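PDB 6MRO: methyl transferase from Methanosarcina acetivorans from Methanosarcina acetivorans, which probably acts as an S-adenosylmethionine-dependent methyltransferase and is seen here with the product S-adenosyl-L-homocysteine bound. Local coordinates for residues K8-W13 with D177-P182. The protein carries 1 engineered substitution. Residues are numbered along the deposited sequence; the frame is centred on the assembly and turned at random.
With SAH (S-adenosyl-L-homocysteine), chain B.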
ATOM      1  N   LYS A   8     -10.037  -8.921  14.017  1.00 24.49           N
ATOM      2  CA  LYS A   8     -10.997  -9.823  14.657  1.00 25.90           C
ATOM      3  C   LYS A   8     -12.356  -9.673  13.965  1.00 33.36           C
ATOM      4  O   LYS A   8     -13.347  -9.202  14.526  1.00 31.47           O
ATOM      5  CB  LYS A   8     -11.081  -9.526  16.146  1.00 27.26           C
ATOM      6  CG  LYS A   8      -9.833  -9.914  16.912  1.00 27.84           C
ATOM      7  CD  LYS A   8      -9.920  -9.491  18.368  1.00 30.19           C
ATOM      8  CE  LYS A   8      -8.697  -9.988  19.126  1.00 32.99           C
ATOM      9  NZ  LYS A   8      -8.819  -9.779  20.588  1.00 38.09           N
ATOM     10  N   GLY A   9     -12.390 -10.095  12.706  1.00 36.85           N
ATOM     11  CA  GLY A   9     -13.526  -9.835  11.847  1.00 35.87           C
ATOM     12  C   GLY A   9     -13.044  -9.321  10.505  1.00 35.80           C
ATOM     13  O   GLY A   9     -11.919  -9.616  10.102  1.00 29.47           O
ATOM     14  N   THR A  10     -13.871  -8.535   9.819  1.00 31.26           N
ATOM     15  CA  THR A  10     -13.596  -8.101   8.452  1.00 24.77           C
ATOM     16  C   THR A  10     -13.736  -6.586   8.394  1.00 23.39           C
ATOM     17  O   THR A  10     -14.859  -6.068   8.254  1.00 24.67           O
ATOM     18  CB  THR A  10     -14.551  -8.766   7.468  1.00 28.10           C
ATOM     19  OG1 THR A  10     -14.519 -10.188   7.649  1.00 32.45           O
ATOM     20  CG2 THR A  10     -14.168  -8.432   6.044  1.00 25.22           C
ATOM     21  N   PRO A  11     -12.632  -5.851   8.480  1.00 21.25           N
ATOM     22  CA  PRO A  11     -12.697  -4.383   8.494  1.00 20.22           C
ATOM     23  C   PRO A  11     -13.057  -3.844   7.121  1.00 19.38           C
ATOM     24  O   PRO A  11     -12.983  -4.573   6.123  1.00 19.10           O
ATOM     25  CB  PRO A  11     -11.268  -3.977   8.893  1.00 22.50           C
ATOM     26  CG  PRO A  11     -10.424  -5.104   8.355  1.00 18.88           C
ATOM     27  CD  PRO A  11     -11.250  -6.347   8.587  1.00 19.81           C
ATOM     28  N   PRO A  12     -13.436  -2.567   7.031  1.00 20.40           N
ATOM     29  CA  PRO A  12     -14.060  -2.067   5.790  1.00 21.35           C
ATOM     30  C   PRO A  12     -13.189  -2.133   4.552  1.00 21.86           C
ATOM     31  O   PRO A  12     -13.736  -2.233   3.444  1.00 22.22           O
ATOM     32  CB  PRO A  12     -14.401  -0.615   6.155  1.00 22.74           C
ATOM     33  CG  PRO A  12     -14.733  -0.710   7.594  1.00 23.20           C
ATOM     34  CD  PRO A  12     -13.657  -1.626   8.143  1.00 24.01           C
ATOM     35  N   TRP A  13     -11.858  -2.077   4.688  1.00 17.49           N
ATOM     36  CA  TRP A  13     -10.970  -2.171   3.529  1.00 16.79           C
ATOM     37  C   TRP A  13     -10.726  -3.611   3.089  1.00 19.13           C
ATOM     38  O   TRP A  13     -10.103  -3.832   2.037  1.00 17.63           O
ATOM     39  CB  TRP A  13      -9.616  -1.508   3.843  1.00 17.61           C
ATOM     40  CG  TRP A  13      -8.950  -2.163   5.024  1.00 19.08           C
ATOM     41  CD1 TRP A  13      -8.162  -3.286   5.011  1.00 17.36           C
ATOM     42  CD2 TRP A  13      -9.042  -1.751   6.392  1.00 19.60           C
ATOM     43  NE1 TRP A  13      -7.769  -3.599   6.296  1.00 18.22           N
ATOM     44  CE2 TRP A  13      -8.288  -2.669   7.160  1.00 17.73           C
ATOM     45  CE3 TRP A  13      -9.684  -0.688   7.046  1.00 21.76           C
ATOM     46  CZ2 TRP A  13      -8.157  -2.556   8.545  1.00 19.22           C
ATOM     47  CZ3 TRP A  13      -9.555  -0.583   8.429  1.00 20.33           C
ATOM     48  CH2 TRP A  13      -8.790  -1.507   9.157  1.00 20.64           C
ATOM     49  N   ASP A 177     -12.357   0.544  -3.524  1.00 20.62           N
ATOM     50  CA  ASP A 177     -13.447  -0.369  -3.198  1.00 18.51           C
ATOM     51  C   ASP A 177     -13.490  -0.576  -1.695  1.00 19.03           C
ATOM     52  O   ASP A 177     -12.453  -0.724  -1.041  1.00 20.92           O
ATOM     53  CB  ASP A 177     -13.287  -1.719  -3.904  1.00 21.38           C
ATOM     54  CG  ASP A 177     -13.770  -1.694  -5.338  1.00 23.46           C
ATOM     55  OD1 ASP A 177     -14.309  -0.647  -5.771  1.00 27.03           O
ATOM     56  OD2 ASP A 177     -13.606  -2.721  -6.032  1.00 23.25           O
ATOM     57  N   SER A 178     -14.698  -0.596  -1.147  1.00 18.95           N
ATOM     58  CA  SER A 178     -14.870  -0.680   0.292  1.00 23.08           C
ATOM     59  C   SER A 178     -16.044  -1.588   0.616  1.00 25.39           C
ATOM     60  O   SER A 178     -16.975  -1.767  -0.183  1.00 23.78           O
ATOM     61  CB  SER A 178     -15.091   0.715   0.900  1.00 25.80           C
ATOM     62  OG  SER A 178     -15.458   0.666   2.275  1.00 27.24           O
ATOM     63  N   LEU A 179     -16.011  -2.138   1.825  1.00 21.95           N
ATOM     64  CA  LEU A 179     -17.154  -2.904   2.293  1.00 24.70           C
ATOM     65  C   LEU A 179     -18.269  -2.029   2.842  1.00 26.50           C
ATOM     66  O   LEU A 179     -19.373  -2.539   3.054  1.00 30.76           O
ATOM     67  CB  LEU A 179     -16.714  -3.905   3.356  1.00 25.56           C
ATOM     68  CG  LEU A 179     -15.813  -5.018   2.832  1.00 27.34           C
ATOM     69  CD1 LEU A 179     -15.479  -5.968   3.962  1.00 27.56           C
ATOM     70  CD2 LEU A 179     -16.540  -5.758   1.700  1.00 31.73           C
ATOM     71  N   LEU A 180     -18.020  -0.747   3.085  1.00 28.13           N
ATOM     72  CA  LEU A 180     -19.058   0.119   3.623  1.00 36.40           C
ATOM     73  C   LEU A 180     -19.939   0.658   2.496  1.00 38.02           C
ATOM     74  O   LEU A 180     -19.549   0.673   1.326  1.00 35.83           O
ATOM     75  CB  LEU A 180     -18.434   1.249   4.438  1.00 36.83           C
ATOM     76  CG  LEU A 180     -17.781   0.746   5.735  1.00 39.63           C
ATOM     77  CD1 LEU A 180     -17.084   1.873   6.479  1.00 39.82           C
ATOM     78  CD2 LEU A 180     -18.795   0.058   6.652  1.00 43.05           C
ATOM     79  N   ASN A 181     -21.134   1.120   2.874  1.00 43.36           N
ATOM     80  CA  ASN A 181     -22.247   1.249   1.931  1.00 55.68           C
ATOM     81  C   ASN A 181     -21.906   2.005   0.654  1.00 59.75           C
ATOM     82  O   ASN A 181     -22.208   1.490  -0.435  1.00 62.98           O
ATOM     83  CB  ASN A 181     -23.462   1.891   2.615  1.00 59.94           C
ATOM     84  CG  ASN A 181     -24.709   1.790   1.764  1.00 68.32           C
ATOM     85  OD1 ASN A 181     -24.723   1.081   0.755  1.00 71.92           O
ATOM     86  ND2 ASN A 181     -25.763   2.505   2.154  1.00 70.61           N
ATOM     87  N   PRO A 182     -21.303   3.202   0.687  1.00 56.24           N
ATOM     88  CA  PRO A 182     -20.722   3.708  -0.557  1.00 54.53           C
ATOM     89  C   PRO A 182     -19.501   2.862  -0.875  1.00 55.37           C
ATOM     90  O   PRO A 182     -18.362   3.283  -0.641  1.00 59.94           O
ATOM     91  CB  PRO A 182     -20.371   5.171  -0.241  1.00 54.68           C
ATOM     92  CG  PRO A 182     -20.859   5.426   1.162  1.00 55.11           C
ATOM     93  CD  PRO A 182     -20.998   4.091   1.820  1.00 54.73           C
TER
HETATM   94  N   SAH B 201      -3.351  -3.101   2.186  1.00 14.59           N
HETATM   95  CA  SAH B 201      -4.436  -3.888   2.802  1.00 14.90           C
HETATM   96  CB  SAH B 201      -4.707  -3.404   4.221  1.00 15.24           C
HETATM   97  CG  SAH B 201      -4.940  -1.897   4.322  1.00 17.86           C
HETATM   98  SD  SAH B 201      -5.450  -1.351   5.968  1.00 18.28           S
HETATM   99  C   SAH B 201      -5.718  -3.824   1.987  1.00 19.19           C
HETATM  100  O   SAH B 201      -5.814  -3.057   1.017  1.00 17.37           O
HETATM  101  OXT SAH B 201      -6.681  -4.538   2.305  1.00 20.22           O
HETATM  102  C5' SAH B 201      -3.817  -0.787   6.539  1.00 18.96           C
HETATM  103  C4' SAH B 201      -2.913  -1.935   6.992  1.00 19.05           C
HETATM  104  O4' SAH B 201      -1.671  -1.397   7.428  1.00 22.38           O
HETATM  105  C3' SAH B 201      -3.463  -2.786   8.136  1.00 16.93           C
HETATM  106  O3' SAH B 201      -3.447  -4.140   7.710  1.00 16.83           O
HETATM  107  C2' SAH B 201      -2.508  -2.505   9.288  1.00 19.04           C
HETATM  108  O2' SAH B 201      -2.300  -3.598  10.170  1.00 20.99           O
HETATM  109  C1' SAH B 201      -1.232  -2.120   8.560  1.00 17.40           C
HETATM  110  N9  SAH B 201      -0.308  -1.257   9.306  1.00 22.07           N
HETATM  111  C8  SAH B 201      -0.595  -0.111  10.016  1.00 23.00           C
HETATM  112  N7  SAH B 201       0.559   0.389  10.493  1.00 22.27           N
HETATM  113  C5  SAH B 201       1.574  -0.407  10.079  1.00 22.76           C
HETATM  114  C6  SAH B 201       2.951  -0.372  10.279  1.00 24.55           C
HETATM  115  N6  SAH B 201       3.507   0.592  11.002  1.00 26.03           N
HETATM  116  N1  SAH B 201       3.733  -1.348   9.720  1.00 19.99           N
HETATM  117  C2  SAH B 201       3.167  -2.356   8.961  1.00 19.05           C
HETATM  118  N3  SAH B 201       1.803  -2.405   8.773  1.00 19.09           N
HETATM  119  C4  SAH B 201       1.034  -1.431   9.317  1.00 19.76           C
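Pro12 is gripped from two directions by the loop 177-182: its carbonyl by the backbone of Leu179, its ring by the side chain of Leu180. The one hydrogen bond between the segments runs from Leu179 N to Pro12 O, 2.8 Å long and nearly straight at 167°, with the donor in the carbonyl plane. Proline lacks a backbone N-H but keeps a normal carbonyl acceptor, and here that oxygen takes the bond. Leu179 CB rests 3.4 Å from that same Pro12 O. With CG anti to its own carbonyl carbon, Leu179 extends one methyl along the other chain, where CD1 meets Thr10 CG2 tightly at 3.5 Å, the two side chains crossing at about a right angle, and also touches Pro11 O. Leucine provides the length for this, and threonine turns its methyl, not its hydroxyl, to the contact. On Pro12 itself, CB and CG lie alongside Leu180, with CD1 3.7 Å from Pro12 CG; the rigid, puckered pyrrolidine ring presents a compact apolar edge. An ST turn shapes the start of segment 177-182: Ser178 OG, anti to its backbone N (chi1 171°), accepts from Leu180 N at 3.0 Å.

The CB of Trp13 leaves the backbone away from segment 177-182, and its ring lines the ligand pocket. S-adenosyl-L-homocysteine SD sits over one ring face, 3.2 Å above the plane and toward the rim, while Pro11 CB lies against the opposite face, toward its rim; Tyr7 OH is hydrogen-bonded to the indole NE1 and also to the ligand. The contact thus fastens the pocket-lining loop between helices 2-6 and 20-27, at the protein surface, to the loop linking the antiparallel strands 167-177 and 184-193, the former an outermost strand of the Rossmann-like methyltransferase sheet.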